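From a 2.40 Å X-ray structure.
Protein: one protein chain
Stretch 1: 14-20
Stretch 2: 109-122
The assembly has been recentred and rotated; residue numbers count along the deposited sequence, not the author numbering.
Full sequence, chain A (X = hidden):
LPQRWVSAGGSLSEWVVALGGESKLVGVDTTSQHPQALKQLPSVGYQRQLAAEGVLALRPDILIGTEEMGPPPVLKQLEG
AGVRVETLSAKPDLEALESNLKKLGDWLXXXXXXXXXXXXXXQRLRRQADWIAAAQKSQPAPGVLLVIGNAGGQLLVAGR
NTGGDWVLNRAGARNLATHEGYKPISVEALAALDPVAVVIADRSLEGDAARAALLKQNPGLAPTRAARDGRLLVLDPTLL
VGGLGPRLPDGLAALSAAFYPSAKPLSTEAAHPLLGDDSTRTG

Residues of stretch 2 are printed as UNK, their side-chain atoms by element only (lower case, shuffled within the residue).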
ATOM      1  N   GLU A  14       1.684  17.499  21.703  1.00 22.83           N
ATOM      2  CA  GLU A  14       1.677  16.079  22.024  1.00 23.71           C
ATOM      3  C   GLU A  14       1.305  15.883  23.484  1.00 22.16           C
ATOM      4  O   GLU A  14       0.565  14.963  23.820  1.00 20.25           O
ATOM      5  CB  GLU A  14       3.048  15.448  21.783  1.00 25.08           C
ATOM      6  CG  GLU A  14       3.508  15.438  20.351  1.00 27.88           C
ATOM      7  CD  GLU A  14       4.730  14.562  20.156  1.00 31.34           C
ATOM      8  OE1 GLU A  14       4.613  13.332  20.343  1.00 31.62           O
ATOM      9  OE2 GLU A  14       5.808  15.102  19.824  1.00 31.53           O
ATOM     10  N   TRP A  15       1.832  16.746  24.349  1.00 21.83           N
ATOM     11  CA  TRP A  15       1.546  16.645  25.776  1.00 23.45           C
ATOM     12  C   TRP A  15       0.080  16.893  26.082  1.00 22.91           C
ATOM     13  O   TRP A  15      -0.512  16.160  26.864  1.00 23.75           O
ATOM     14  CB  TRP A  15       2.430  17.603  26.578  1.00 21.56           C
ATOM     15  CG  TRP A  15       3.769  17.021  26.869  1.00 23.49           C
ATOM     16  CD1 TRP A  15       4.985  17.563  26.565  1.00 23.07           C
ATOM     17  CD2 TRP A  15       4.038  15.763  27.502  1.00 23.02           C
ATOM     18  NE1 TRP A  15       5.994  16.720  26.965  1.00 22.66           N
ATOM     19  CE2 TRP A  15       5.443  15.609  27.543  1.00 23.46           C
ATOM     20  CE3 TRP A  15       3.229  14.750  28.036  1.00 22.14           C
ATOM     21  CZ2 TRP A  15       6.058  14.482  28.102  1.00 23.28           C
ATOM     22  CZ3 TRP A  15       3.839  13.629  28.592  1.00 22.36           C
ATOM     23  CH2 TRP A  15       5.242  13.506  28.620  1.00 23.16           C
ATOM     24  N   VAL A  16      -0.505  17.914  25.463  1.00 22.46           N
ATOM     25  CA  VAL A  16      -1.915  18.212  25.674  1.00 23.76           C
ATOM     26  C   VAL A  16      -2.726  16.967  25.327  1.00 24.54           C
ATOM     27  O   VAL A  16      -3.597  16.543  26.092  1.00 26.63           O
ATOM     28  CB  VAL A  16      -2.386  19.390  24.787  1.00 23.52           C
ATOM     29  CG1 VAL A  16      -3.902  19.506  24.833  1.00 23.20           C
ATOM     30  CG2 VAL A  16      -1.757  20.692  25.271  1.00 22.38           C
ATOM     31  N   VAL A  17      -2.435  16.374  24.177  1.00 23.67           N
ATOM     32  CA  VAL A  17      -3.137  15.170  23.763  1.00 23.15           C
ATOM     33  C   VAL A  17      -2.880  14.037  24.759  1.00 25.20           C
ATOM     34  O   VAL A  17      -3.809  13.355  25.197  1.00 26.26           O
ATOM     35  CB  VAL A  17      -2.689  14.711  22.360  1.00 21.96           C
ATOM     36  CG1 VAL A  17      -3.229  13.324  22.070  1.00 20.14           C
ATOM     37  CG2 VAL A  17      -3.193  15.687  21.306  1.00 20.44           C
ATOM     38  N   ALA A  18      -1.614  13.845  25.113  1.00 23.93           N
ATOM     39  CA  ALA A  18      -1.220  12.797  26.047  1.00 22.54           C
ATOM     40  C   ALA A  18      -1.965  12.887  27.373  1.00 22.32           C
ATOM     41  O   ALA A  18      -2.304  11.868  27.964  1.00 23.06           O
ATOM     42  CB  ALA A  18       0.285  12.858  26.295  1.00 21.31           C
ATOM     43  N   LEU A  19      -2.211  14.108  27.838  1.00 22.85           N
ATOM     44  CA  LEU A  19      -2.913  14.323  29.103  1.00 23.61           C
ATOM     45  C   LEU A  19      -4.435  14.264  28.941  1.00 25.30           C
ATOM     46  O   LEU A  19      -5.177  14.482  29.901  1.00 25.53           O
ATOM     47  CB  LEU A  19      -2.517  15.679  29.700  1.00 22.65           C
ATOM     48  CG  LEU A  19      -1.031  15.877  30.007  1.00 23.03           C
ATOM     49  CD1 LEU A  19      -0.783  17.300  30.499  1.00 22.50           C
ATOM     50  CD2 LEU A  19      -0.589  14.858  31.037  1.00 22.45           C
ATOM     51  N   GLY A  20      -4.887  13.981  27.721  1.00 25.69           N
ATOM     52  CA  GLY A  20      -6.310  13.883  27.450  1.00 25.73           C
ATOM     53  C   GLY A  20      -6.995  15.145  26.962  1.00 26.16           C
ATOM     54  O   GLY A  20      -8.221  15.195  26.897  1.00 28.00           O
ATOM     55  N   UNK A 109      -7.124  20.530  34.162  1.00 30.44           N
ATOM     56  CA  UNK A 109      -7.907  19.950  35.236  1.00 30.66           C
ATOM     57  C   UNK A 109      -7.583  18.506  35.557  1.00 32.45           C
ATOM     58  O   UNK A 109      -8.425  17.786  36.088  1.00 32.85           O
ATOM     59  N   UNK A 110      -6.367  18.068  35.242  1.00 34.52           N
ATOM     60  CA  UNK A 110      -5.965  16.691  35.530  1.00 34.57           C
ATOM     61  C   UNK A 110      -4.575  16.638  36.161  1.00 36.76           C
ATOM     62  O   UNK A 110      -3.679  15.950  35.668  1.00 37.55           O
ATOM     63  c   UNK A 110      -5.224  16.530  33.139  1.00 31.64           C
ATOM     64  c   UNK A 110      -5.977  15.824  34.248  1.00 33.39           C
ATOM     65  c   UNK A 110      -7.412  15.553  33.816  1.00 32.93           C
ATOM     66  N   UNK A 111      -4.389  17.350  37.284  1.00 37.52           N
ATOM     67  CA  UNK A 111      -3.108  17.393  37.996  1.00 36.88           C
ATOM     68  C   UNK A 111      -2.508  16.023  38.300  1.00 37.28           C
ATOM     69  O   UNK A 111      -1.292  15.848  38.220  1.00 38.59           O
ATOM     70  c   UNK A 111      -5.450  17.986  38.087  1.00 38.40           C
ATOM     71  c   UNK A 111      -4.894  17.875  39.484  1.00 39.08           C
ATOM     72  c   UNK A 111      -3.441  18.185  39.261  1.00 37.32           C
ATOM     73  N   UNK A 112      -3.351  15.054  38.645  1.00 37.21           N
ATOM     74  CA  UNK A 112      -2.867  13.709  38.944  1.00 37.65           C
ATOM     75  C   UNK A 112      -2.292  13.041  37.704  1.00 36.36           C
ATOM     76  O   UNK A 112      -1.253  12.395  37.769  1.00 36.86           O
ATOM     77  o   UNK A 112      -5.266  11.213  41.861  1.00 50.61           O
ATOM     78  c   UNK A 112      -5.622  12.276  41.347  1.00 50.22           C
ATOM     79  n   UNK A 112      -6.904  12.612  41.212  1.00 52.09           N
ATOM     80  c   UNK A 112      -3.987  12.819  39.493  1.00 40.24           C
ATOM     81  c   UNK A 112      -4.597  13.273  40.812  1.00 46.70           C
ATOM     82  N   UNK A 113      -2.980  13.183  36.576  1.00 35.88           N
ATOM     83  CA  UNK A 113      -2.520  12.578  35.331  1.00 33.08           C
ATOM     84  C   UNK A 113      -1.176  13.166  34.908  1.00 31.06           C
ATOM     85  O   UNK A 113      -0.323  12.460  34.378  1.00 29.75           O
ATOM     86  c   UNK A 113      -3.557  12.787  34.222  1.00 34.80           C
ATOM     87  c   UNK A 113      -1.211   9.814  31.188  1.00 38.37           C
ATOM     88  n   UNK A 113      -2.404  10.245  31.589  1.00 39.69           N
ATOM     89  n   UNK A 113      -0.165   9.887  31.999  1.00 39.01           N
ATOM     90  c   UNK A 113      -2.682  10.813  32.907  1.00 38.39           C
ATOM     91  n   UNK A 113      -1.066   9.293  29.976  1.00 38.19           N
ATOM     92  c   UNK A 113      -3.114  12.278  32.844  1.00 37.39           C
ATOM     93  N   UNK A 114      -1.000  14.460  35.151  1.00 29.50           N
ATOM     94  CA  UNK A 114       0.235  15.148  34.803  1.00 30.71           C
ATOM     95  C   UNK A 114       1.376  14.587  35.645  1.00 31.86           C
ATOM     96  O   UNK A 114       2.490  14.403  35.153  1.00 30.62           O
ATOM     97  c   UNK A 114       0.085  16.647  35.039  1.00 29.83           C
ATOM     98  N   UNK A 115       1.086  14.309  36.912  1.00 31.70           N
ATOM     99  CA  UNK A 115       2.079  13.749  37.817  1.00 33.02           C
ATOM    100  C   UNK A 115       2.454  12.349  37.356  1.00 31.01           C
ATOM    101  O   UNK A 115       3.626  11.980  37.363  1.00 29.56           O
ATOM    102  o   UNK A 115       0.527  15.815  41.905  1.00 53.22           O
ATOM    103  c   UNK A 115       1.537  13.692  39.250  1.00 37.74           C
ATOM    104  c   UNK A 115       1.233  14.870  41.476  1.00 51.80           C
ATOM    105  c   UNK A 115       1.773  14.964  40.052  1.00 44.74           C
ATOM    106  o   UNK A 115       1.518  13.859  42.168  1.00 52.69           O
ATOM    107  N   UNK A 116       1.453  11.573  36.954  1.00 26.76           N
ATOM    108  CA  UNK A 116       1.698  10.220  36.481  1.00 26.29           C
ATOM    109  C   UNK A 116       2.540  10.257  35.201  1.00 26.19           C
ATOM    110  O   UNK A 116       3.368   9.373  34.967  1.00 25.96           O
ATOM    111  c   UNK A 116       0.380   9.510  36.220  1.00 23.50           C
ATOM    112  N   UNK A 117       2.330  11.286  34.381  1.00 24.68           N
ATOM    113  CA  UNK A 117       3.080  11.425  33.137  1.00 24.86           C
ATOM    114  C   UNK A 117       4.550  11.700  33.446  1.00 24.74           C
ATOM    115  O   UNK A 117       5.442  11.131  32.819  1.00 25.66           O
ATOM    116  c   UNK A 117       2.502  12.548  32.293  1.00 21.46           C
ATOM    117  N   UNK A 118       4.793  12.574  34.412  1.00 24.43           N
ATOM    118  CA  UNK A 118       6.153  12.901  34.802  1.00 26.43           C
ATOM    119  C   UNK A 118       6.824  11.644  35.351  1.00 26.62           C
ATOM    120  O   UNK A 118       7.983  11.355  35.062  1.00 26.94           O
ATOM    121  c   UNK A 118       7.535  14.394  36.330  1.00 36.11           C
ATOM    122  c   UNK A 118       7.552  14.989  37.727  1.00 38.98           C
ATOM    123  c   UNK A 118       6.147  13.979  35.881  1.00 29.12           C
ATOM    124  o   UNK A 118       8.405  14.577  38.535  1.00 40.51           O
ATOM    125  o   UNK A 118       6.721  15.877  38.017  1.00 45.31           O
ATOM    126  N   UNK A 119       6.072  10.888  36.134  1.00 25.15           N
ATOM    127  CA  UNK A 119       6.587   9.672  36.738  1.00 28.15           C
ATOM    128  C   UNK A 119       6.951   8.619  35.692  1.00 28.36           C
ATOM    129  O   UNK A 119       8.036   8.041  35.744  1.00 29.36           O
ATOM    130  c   UNK A 119       5.876   7.882  38.553  1.00 30.19           C
ATOM    131  c   UNK A 119       4.735   7.654  39.545  1.00 31.69           C
ATOM    132  c   UNK A 119       7.198   8.055  39.293  1.00 32.00           C
ATOM    133  c   UNK A 119       5.556   9.125  37.732  1.00 27.35           C
ATOM    134  N   UNK A 120       6.059   8.368  34.740  1.00 28.59           N
ATOM    135  CA  UNK A 120       6.349   7.377  33.707  1.00 29.44           C
ATOM    136  C   UNK A 120       7.547   7.798  32.862  1.00 27.11           C
ATOM    137  O   UNK A 120       8.356   6.967  32.457  1.00 26.87           O
ATOM    138  c   UNK A 120       3.950   6.580  33.486  1.00 38.28           C
ATOM    139  c   UNK A 120       5.147   7.175  32.777  1.00 32.07           C
ATOM    140  o   UNK A 120       4.144   5.661  34.311  1.00 43.08           O
ATOM    141  o   UNK A 120       2.811   7.018  33.209  1.00 42.06           O
ATOM    142  N   UNK A 121       7.649   9.093  32.595  1.00 25.32           N
ATOM    143  CA  UNK A 121       8.731   9.611  31.776  1.00 25.83           C
ATOM    144  C   UNK A 121      10.090   9.347  32.423  1.00 24.96           C
ATOM    145  O   UNK A 121      10.979   8.772  31.800  1.00 23.19           O
ATOM    146  c   UNK A 121       8.633  11.503  29.070  1.00 24.82           C
ATOM    147  o   UNK A 121      10.930  13.358  26.925  1.00 23.10           O
ATOM    148  c   UNK A 121       8.545  11.111  31.563  1.00 25.96           C
ATOM    149  c   UNK A 121      11.008  12.933  29.280  1.00 25.46           C
ATOM    150  c   UNK A 121       9.220  11.655  30.324  1.00 26.30           C
ATOM    151  c   UNK A 121      10.392  12.775  28.044  1.00 26.40           C
ATOM    152  c   UNK A 121      10.418  12.372  30.412  1.00 27.00           C
ATOM    153  c   UNK A 121       9.210  12.059  27.933  1.00 25.53           C
ATOM    154  N   UNK A 122      10.242   9.757  33.680  1.00 25.20           N
ATOM    155  CA  UNK A 122      11.502   9.570  34.385  1.00 26.24           C
ATOM    156  C   UNK A 122      11.844   8.092  34.531  1.00 26.96           C
ATOM    157  O   UNK A 122      13.010   7.713  34.491  1.00 30.11           O
ATOM    158  n   UNK A 122      11.209  11.682  40.388  1.00 47.70           N
ATOM    159  c   UNK A 122      11.447  10.263  35.750  1.00 25.76           C
ATOM    160  n   UNK A 122      11.575  13.722  39.407  1.00 46.92           N
ATOM    161  n   UNK A 122      11.302  11.852  38.095  1.00 41.91           N
ATOM    162  c   UNK A 122      11.358  12.421  39.295  1.00 44.44           C
ATOM    163  c   UNK A 122      11.473  12.566  36.838  1.00 34.54           C
ATOM    164  c   UNK A 122      11.029  11.731  35.646  1.00 30.71           C
TER
HETATM  165  O   HOH W   1      -3.737   9.745  28.617  1.00 46.99           O

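Position 109 has no side-chain atoms, and its phi of 80° closes a Schellman motif after the preceding helix; it is Gly109. Position 110 carries three carbons, one bearing the other two, the branch sitting at the atom bonded to CA. That is a valine, Val110, at the N-cap position; its CB points toward stretch 1, and its CG2 lies 3.8 Å from Leu19 O.

At position 111 three carbons close a ring onto the backbone N, which defines Pro111, well placed in the first turn of a helix because it has no N-H to offer. Position 112 has three carbons, the third carrying one oxygen and one nitrogen. Element labels separate this amide from a carboxylate, giving Gln112, which is exposed and out of reach of stretch 1.

Position 113 shows three carbons, a nitrogen, then a carbon with two more nitrogens: a guanidinium, hence Arg113. Its CG packs 4.0 Å from Leu19 CD2, while its NH2 reaches 3.5 Å from Ala18 O. Water 1 bridges the two groups, donating to Ala18 O at 2.6 Å and accepting from Arg113 NH2 at 3.0 Å.

A single carbon at position 114 identifies Ala114. Leu19 CD2 comes within 3.9 Å of Ala114 CA and 4.4 Å of Ala114 CB. Position 115 has three carbons, the third carrying two oxygens; this is Glu115, whose CB points away from stretch 1. Position 116, with one carbon, is Ala116, and it makes no contact across the stretches.

At position 117 the one carbon, pointing toward stretch 1, lies 4.1 Å from both Leu19 CD2 and Trp15 CZ3; a lone CB makes it Ala117. Position 118 repeats the three-carbon carboxylate pattern and is Glu118; the end of its side chain leads away. Four carbons forked at the second make position 119 Leu119, exposed and distant from stretch 1. Position 120 has two carbons, the second bearing two oxygens, one carbon shorter than glutamate: Asp120.

Position 121 has one carbon followed by a six-carbon ring bearing an oxygen, which fixes Tyr121. Its CD1 lies 4.0 Å from Trp15 CH2; with centroids 5.8 Å apart and planes at 60°, the edge of the tryptophan six-membered ring is directed toward the tyrosine face in an offset arrangement. Position 122 carries three carbons, a nitrogen and a carbon with two further nitrogens. It is Arg122, whose NH1 lies 3.4 Å from Glu118 OE2 in a salt bridge of charges alone, since the oxygen is well out of the guanidinium plane.

The contact buries 325 Å², with the helix axes 11.4 Å apart at closest approach and their directions 117° apart. Leu19 contributes most, 93 Å², and meets Val110, Arg113, Ala114 and Ala117. The short methyl of Ala117 touches both Leu19 and Trp15, and Tyr121 extends the apolar surface along Trp15. No clear direct hydrogen bond crosses the stretches.

Stretch 2, residues 109-122: GVPQRAEAAELDYR
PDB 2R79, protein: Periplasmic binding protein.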